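PDB 6JL3: ubiquitin domain-containing protein DSK2,putative from Plasmodium falciparum, which probably shuttles ubiquitinated proteins to the proteasome, whose receptors it recognises, probably through its ubiquitin-like domain. Local coordinates for residues F9-T12 / G13-F17; P23-T26 / V27-K31; I40-E43 / A44-I47. All coordinates share one frame; numbering follows the deposited sequence.

The three contacts follow one another along a single ubiquitin-like domain: contact 1 closes the first hairpin, contact 2 starts helix 27-35, and contact 3 turns the chain into strand 45-49. Contacts 1 and 2 lie on opposite sides of the domain centre, about 18 Å apart between centres, yet Phe9 CZ still reaches Leu30 CD2 at 3.8 Å. Contact 3 is about 13 Å from either of the others, centre to centre. It meets contact 1 where Val11 CG1 packs on Ile40 CD1 (3.8 Å), and contact 2 where Leu28 CD1 touches Val42 CG1 (3.6 Å). Contacts 1 and 2 thus meet between helix and sheet, and contact 3 packs on both.

Contact 1. Residues F9-T12 / G13-F17; sequences FKVT and GGKEF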
loop_
_atom_site.group_PDB
_atom_site.type_symbol
_atom_site.label_atom_id
_atom_site.label_comp_id
_atom_site.label_asym_id
_atom_site.label_seq_id
_atom_site.Cartn_x
_atom_site.Cartn_y
_atom_site.Cartn_z
ATOM N N PHE A 9 3.993 4.944 -3.318
ATOM C CA PHE A 9 3.024 5.526 -2.408
ATOM C C PHE A 9 3.187 7.033 -2.349
ATOM O O PHE A 9 4.308 7.547 -2.228
ATOM C CB PHE A 9 3.185 4.957 -1.008
ATOM C CG PHE A 9 2.679 3.576 -0.898
ATOM C CD1 PHE A 9 3.499 2.512 -1.216
ATOM C CD2 PHE A 9 1.367 3.334 -0.536
ATOM C CE1 PHE A 9 3.028 1.235 -1.147
ATOM C CE2 PHE A 9 0.892 2.055 -0.460
ATOM C CZ PHE A 9 1.724 1.004 -0.770
ATOM N N LYS A 10 2.062 7.730 -2.434
ATOM C CA LYS A 10 1.958 9.142 -2.109
ATOM C C LYS A 10 1.265 9.230 -0.760
ATOM O O LYS A 10 0.130 8.751 -0.608
ATOM C CB LYS A 10 1.173 9.879 -3.184
ATOM C CG LYS A 10 1.940 9.967 -4.487
ATOM C CD LYS A 10 1.150 10.682 -5.556
ATOM C CE LYS A 10 2.017 11.032 -6.758
ATOM N NZ LYS A 10 1.264 11.887 -7.725
ATOM N N VAL A 11 1.963 9.803 0.218
ATOM C CA VAL A 11 1.521 9.842 1.603
ATOM C C VAL A 11 1.231 11.283 1.990
ATOM O O VAL A 11 1.961 12.202 1.594
ATOM C CB VAL A 11 2.614 9.260 2.525
ATOM C CG1 VAL A 11 2.098 9.114 3.944
ATOM C CG2 VAL A 11 3.139 7.940 1.979
ATOM N N THR A 12 0.182 11.473 2.798
ATOM C CA THR A 12 -0.153 12.799 3.296
ATOM C C THR A 12 1.093 13.484 3.846
ATOM O O THR A 12 1.948 12.855 4.482
ATOM C CB THR A 12 -1.190 12.696 4.418
ATOM O OG1 THR A 12 -2.298 11.908 3.987
ATOM C CG2 THR A 12 -1.712 14.070 4.811
ATOM N N GLY A 13 1.191 14.786 3.602
ATOM C CA GLY A 13 2.349 15.544 4.017
ATOM C C GLY A 13 3.464 15.596 3.007
ATOM O O GLY A 13 4.606 15.882 3.386
ATOM N N GLY A 14 3.180 15.326 1.738
ATOM C CA GLY A 14 4.185 15.465 0.699
ATOM C C GLY A 14 5.299 14.446 0.769
ATOM O O GLY A 14 6.453 14.768 0.464
ATOM N N LYS A 15 4.981 13.216 1.146
ATOM C CA LYS A 15 5.958 12.151 1.285
ATOM C C LYS A 15 5.719 11.099 0.209
ATOM O O LYS A 15 4.576 10.828 -0.188
ATOM C CB LYS A 15 5.872 11.559 2.689
ATOM C CG LYS A 15 6.233 12.602 3.746
ATOM C CD LYS A 15 6.238 12.058 5.150
ATOM C CE LYS A 15 4.830 11.756 5.621
ATOM N NZ LYS A 15 4.758 11.869 7.099
ATOM N N GLU A 16 6.808 10.518 -0.284
ATOM C CA GLU A 16 6.731 9.506 -1.326
ATOM C C GLU A 16 7.794 8.440 -1.107
ATOM O O GLU A 16 8.928 8.757 -0.739
ATOM C CB GLU A 16 6.952 10.130 -2.718
ATOM C CG GLU A 16 5.926 11.175 -3.127
ATOM C CD GLU A 16 6.176 11.735 -4.516
ATOM O OE1 GLU A 16 7.185 11.354 -5.145
ATOM O OE2 GLU A 16 5.356 12.554 -4.982
ATOM N N PHE A 17 7.422 7.186 -1.345
ATOM C CA PHE A 17 8.384 6.090 -1.358
ATOM C C PHE A 17 7.872 5.005 -2.293
ATOM O O PHE A 17 6.678 4.929 -2.588
ATOM C CB PHE A 17 8.672 5.519 0.046
ATOM C CG PHE A 17 7.502 4.818 0.671
ATOM C CD1 PHE A 17 6.538 5.537 1.360
ATOM C CD2 PHE A 17 7.353 3.443 0.570
ATOM C CE1 PHE A 17 5.455 4.905 1.930
ATOM C CE2 PHE A 17 6.270 2.808 1.141
ATOM C CZ PHE A 17 5.316 3.537 1.820
HETATM O O HOH W 1 1.962 11.311 6.874
#
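Phe17 O accepts the backbone N-H of Phe9 at 2.8 Å. Phe17 N returns a longer bond of 3.3 Å to Phe9 O. Two residues on, Val11 N binds Lys15 O at 2.8 Å and Lys15 N binds Val11 O, so strands 5-11 and 15-21 pair antiparallel at the tip of the first hairpin of the ubiquitin-like fold. Gly14 and Lys15 together face Val11, a G1 beta bulge. On the face that carries Phe9, Val11, Lys15 and Phe17, the two phenylalanine rings are nearly parallel (15°) but slid apart. Instead, Phe9 CB sits over one face of the Phe17 ring, 4.0 Å from its centroid. With CG of Phe17 between the backbone N and the carbonyl carbon (chi1 67°), the ring leans across so that CE1 also reaches Val11 CG2 at 3.8 Å. The Phe17 ring also meets that of His37, and both phenylalanines touch Cys34 of helix 27-35. Lys15 bends at chi3 (-71°), which brings CE to 3.3 Å from Thr12 O; a water donates to Thr12 O and accepts from Lys15 NZ, bridging the two. On the other face Lys10 and Glu16 run alongside each other, their charged ends 5.0 Å apart between NZ and OE2. Backbone bonds and apolar packing therefore carry the hairpin tip, and attraction between that charged pair probably adds little.

Contact 2. Residues P23-T26 / V27-K31; sequences PDIT and VLDLK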
loop_
_atom_site.group_PDB
_atom_site.type_symbol
_atom_site.label_atom_id
_atom_site.label_comp_id
_atom_site.label_asym_id
_atom_site.label_seq_id
_atom_site.Cartn_x
_atom_site.Cartn_y
_atom_site.Cartn_z
ATOM N N PRO A 23 3.332 -9.627 -5.572
ATOM C CA PRO A 23 1.990 -9.111 -5.897
ATOM C C PRO A 23 0.852 -9.782 -5.150
ATOM O O PRO A 23 -0.260 -9.239 -5.164
ATOM C CB PRO A 23 1.874 -9.330 -7.414
ATOM C CG PRO A 23 2.917 -10.329 -7.752
ATOM C CD PRO A 23 4.034 -10.143 -6.760
ATOM N N ASP A 24 1.082 -10.919 -4.491
ATOM C CA ASP A 24 0.008 -11.639 -3.816
ATOM C C ASP A 24 0.022 -11.479 -2.296
ATOM O O ASP A 24 -0.732 -12.175 -1.611
ATOM C CB ASP A 24 0.008 -13.120 -4.208
ATOM C CG ASP A 24 1.347 -13.798 -3.985
ATOM O OD1 ASP A 24 2.346 -13.110 -3.682
ATOM O OD2 ASP A 24 1.391 -15.038 -4.125
ATOM N N ILE A 25 0.840 -10.578 -1.750
ATOM C CA ILE A 25 0.742 -10.299 -0.319
ATOM C C ILE A 25 -0.636 -9.699 -0.024
ATOM O O ILE A 25 -1.349 -9.234 -0.919
ATOM C CB ILE A 25 1.874 -9.385 0.181
ATOM C CG1 ILE A 25 1.765 -7.994 -0.445
ATOM C CG2 ILE A 25 3.241 -10.026 -0.083
ATOM C CD1 ILE A 25 2.733 -6.985 0.164
ATOM N N THR A 26 -1.010 -9.704 1.251
ATOM C CA THR A 26 -2.288 -9.110 1.615
ATOM C C THR A 26 -2.138 -7.604 1.827
ATOM O O THR A 26 -1.031 -7.068 1.981
ATOM C CB THR A 26 -2.833 -9.719 2.903
ATOM O OG1 THR A 26 -1.928 -9.400 3.973
ATOM C CG2 THR A 26 -3.009 -11.218 2.757
ATOM N N VAL A 27 -3.285 -6.921 1.878
ATOM C CA VAL A 27 -3.309 -5.502 2.225
ATOM C C VAL A 27 -2.670 -5.261 3.589
ATOM O O VAL A 27 -1.910 -4.301 3.775
ATOM C CB VAL A 27 -4.756 -4.984 2.158
ATOM C CG1 VAL A 27 -4.868 -3.574 2.711
ATOM C CG2 VAL A 27 -5.256 -5.060 0.723
ATOM N N LEU A 28 -2.961 -6.123 4.564
ATOM C CA LEU A 28 -2.338 -5.984 5.877
ATOM C C LEU A 28 -0.818 -6.127 5.785
ATOM O O LEU A 28 -0.076 -5.354 6.409
ATOM C CB LEU A 28 -2.931 -6.994 6.858
ATOM C CG LEU A 28 -2.402 -6.875 8.292
ATOM C CD1 LEU A 28 -2.657 -5.492 8.883
ATOM C CD2 LEU A 28 -2.999 -7.965 9.192
ATOM N N ASP A 29 -0.335 -7.105 5.010
ATOM C CA ASP A 29 1.103 -7.226 4.772
ATOM C C ASP A 29 1.667 -5.917 4.227
ATOM O O ASP A 29 2.759 -5.481 4.617
ATOM C CB ASP A 29 1.400 -8.323 3.738
ATOM C CG ASP A 29 1.203 -9.743 4.250
ATOM O OD1 ASP A 29 1.358 -10.004 5.454
ATOM O OD2 ASP A 29 0.913 -10.625 3.404
ATOM N N LEU A 30 0.951 -5.310 3.274
ATOM C CA LEU A 30 1.395 -4.060 2.665
ATOM C C LEU A 30 1.397 -2.919 3.674
ATOM O O LEU A 30 2.313 -2.093 3.661
ATOM C CB LEU A 30 0.510 -3.757 1.457
ATOM C CG LEU A 30 0.897 -2.538 0.628
ATOM C CD1 LEU A 30 2.318 -2.679 0.102
ATOM C CD2 LEU A 30 -0.084 -2.328 -0.515
ATOM N N LYS A 31 0.403 -2.857 4.565
ATOM C CA LYS A 31 0.420 -1.854 5.625
ATOM C C LYS A 31 1.630 -2.036 6.537
ATOM O O LYS A 31 2.241 -1.055 6.979
ATOM C CB LYS A 31 -0.865 -1.915 6.445
ATOM C CG LYS A 31 -2.102 -1.425 5.714
ATOM C CD LYS A 31 -3.339 -1.493 6.600
ATOM C CE LYS A 31 -4.524 -0.839 5.915
ATOM N NZ LYS A 31 -5.779 -1.032 6.685
#
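A capping box opens helix 27-35, the principal helix of the ubiquitin-like fold, with Thr26 as N-cap and Asp29 three residues later. Each side chain takes the other's backbone N-H: Asp29 N donates to Thr26 OG1 at 3.0 Å, and Thr26 N donates to Asp29 OD2, also at 3.0 Å and nearly straight (170°). The carboxylate is met on its anti side, with the donor 34° out of its plane. OG1 lies between Thr26's own N and carbonyl carbon (chi1 64°), which turns it toward the N-H of Asp29. Thr26 O meanwhile accepts from Leu30 N at 2.9 Å, the first i-to-i+4 bond of the helix, and Lys31 N follows to Val27 O. Being at the N-terminal end, the Asp29 carboxylate would probably be stabilised as the anion by the helix dipole. Backbone bonds of Ile25 with Leu60 and, at the helix start, of Val27 with Glu58 tie this end to the 58-60 region. Ile25 crosses the Asp29 side chain: its CB stands 3.6 Å from Asp29 OD2, and its CD1 reaches Leu30 CB at 4.1 Å.

Contact 3. Residues I40-E43 / A44-I47; sequences IPVE and AQRI
A tight turn with a short 3-10 segment carries the chain from the loop after helix 27-35 into strand 45-49, and this local contact closes it. Ala44 N donates to Pro41 O at 2.9 Å and Gln45 N to Val42 O at 3.1 Å, both i-to-i+3 bonds with the donor above the carbonyl plane. Gln45, its chain extended beyond CG, lays its amide back along the turn; NE2 donates to Ile40 O at 3.0 Å, an acceptor close to the amide plane, while CG packs on Ile40 CG2 at 3.6 Å. Ala44 CB touches that same Ile40 CG2 and also Pro41 CG (both 4.0 Å). Arg46 folds at chi2 (-66°), bringing NH1 round to two carbonyls: Glu43 O at 3.1 Å and Gln45 O at 2.8 Å. With both oxygens in its plane, the guanidinium meets the turn by its edge, and its rotation is set by the two bonds to NH1. The buried amide of Gln45 probably also donates from NE2 to Lys31 O of helix 27-35, its side chain touches Cys34 there, and Arg46 pairs through its backbone with Val74 of strand 70-75, so the turn spans helix and sheet.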
loop_
_atom_site.group_PDB
_atom_site.type_symbol
_atom_site.label_atom_id
_atom_site.label_comp_id
_atom_site.label_asym_id
_atom_site.label_seq_id
_atom_site.Cartn_x
_atom_site.Cartn_y
_atom_site.Cartn_z
ATOM N N ILE A 40 3.263 6.177 10.227
ATOM C CA ILE A 40 1.840 5.940 10.404
ATOM C C ILE A 40 1.685 4.491 10.839
ATOM O O ILE A 40 2.044 3.579 10.084
ATOM C CB ILE A 40 1.025 6.196 9.125
ATOM C CG1 ILE A 40 1.310 7.582 8.549
ATOM C CG2 ILE A 40 -0.468 6.047 9.424
ATOM C CD1 ILE A 40 0.597 7.848 7.231
ATOM N N PRO A 41 1.163 4.213 12.033
ATOM C CA PRO A 41 1.020 2.821 12.469
ATOM C C PRO A 41 -0.052 2.110 11.660
ATOM O O PRO A 41 -0.965 2.720 11.100
ATOM C CB PRO A 41 0.612 2.940 13.940
ATOM C CG PRO A 41 -0.066 4.267 14.030
ATOM C CD PRO A 41 0.623 5.164 13.025
ATOM N N VAL A 42 0.066 0.782 11.622
ATOM C CA VAL A 42 -0.781 -0.025 10.744
ATOM C C VAL A 42 -2.252 0.302 10.950
ATOM O O VAL A 42 -3.014 0.457 9.989
ATOM C CB VAL A 42 -0.492 -1.517 10.974
ATOM C CG1 VAL A 42 -1.603 -2.376 10.405
ATOM C CG2 VAL A 42 0.854 -1.871 10.377
ATOM N N GLU A 43 -2.679 0.384 12.205
ATOM C CA GLU A 43 -4.096 0.537 12.506
ATOM C C GLU A 43 -4.648 1.893 12.081
ATOM O O GLU A 43 -5.867 2.022 11.924
ATOM C CB GLU A 43 -4.325 0.269 13.994
ATOM C CG GLU A 43 -3.951 -1.154 14.427
ATOM C CD GLU A 43 -2.475 -1.337 14.780
ATOM O OE1 GLU A 43 -2.107 -2.462 15.173
ATOM O OE2 GLU A 43 -1.682 -0.373 14.670
ATOM N N ALA A 44 -3.795 2.896 11.877
ATOM C CA ALA A 44 -4.246 4.209 11.425
ATOM C C ALA A 44 -4.177 4.375 9.914
ATOM O O ALA A 44 -4.648 5.391 9.393
ATOM C CB ALA A 44 -3.406 5.315 12.067
ATOM N N GLN A 45 -3.590 3.418 9.202
ATOM C CA GLN A 45 -3.398 3.557 7.772
ATOM C C GLN A 45 -4.653 3.214 6.993
ATOM O O GLN A 45 -5.342 2.227 7.287
ATOM C CB GLN A 45 -2.321 2.598 7.295
ATOM C CG GLN A 45 -0.935 2.914 7.734
ATOM C CD GLN A 45 0.065 1.909 7.214
ATOM O OE1 GLN A 45 -0.149 1.269 6.180
ATOM N NE2 GLN A 45 1.165 1.749 7.934
ATOM N N ARG A 46 -4.905 3.991 5.945
ATOM C CA ARG A 46 -5.894 3.635 4.930
ATOM C C ARG A 46 -5.186 3.699 3.584
ATOM O O ARG A 46 -4.631 4.749 3.218
ATOM C CB ARG A 46 -7.089 4.595 4.973
ATOM C CG ARG A 46 -7.788 4.659 6.330
ATOM C CD ARG A 46 -8.458 3.337 6.705
ATOM N NE ARG A 46 -9.144 3.416 7.994
ATOM C CZ ARG A 46 -8.606 3.069 9.157
ATOM N NH1 ARG A 46 -7.365 2.609 9.216
ATOM N NH2 ARG A 46 -9.315 3.179 10.273
ATOM N N ILE A 47 -5.147 2.568 2.875
ATOM C CA ILE A 47 -4.544 2.499 1.550
ATOM C C ILE A 47 -5.642 2.681 0.512
ATOM O O ILE A 47 -6.631 1.927 0.493
ATOM C CB ILE A 47 -3.765 1.192 1.344
ATOM C CG1 ILE A 47 -2.617 1.096 2.353
ATOM C CG2 ILE A 47 -3.258 1.124 -0.095
ATOM C CD1 ILE A 47 -1.798 -0.180 2.263
#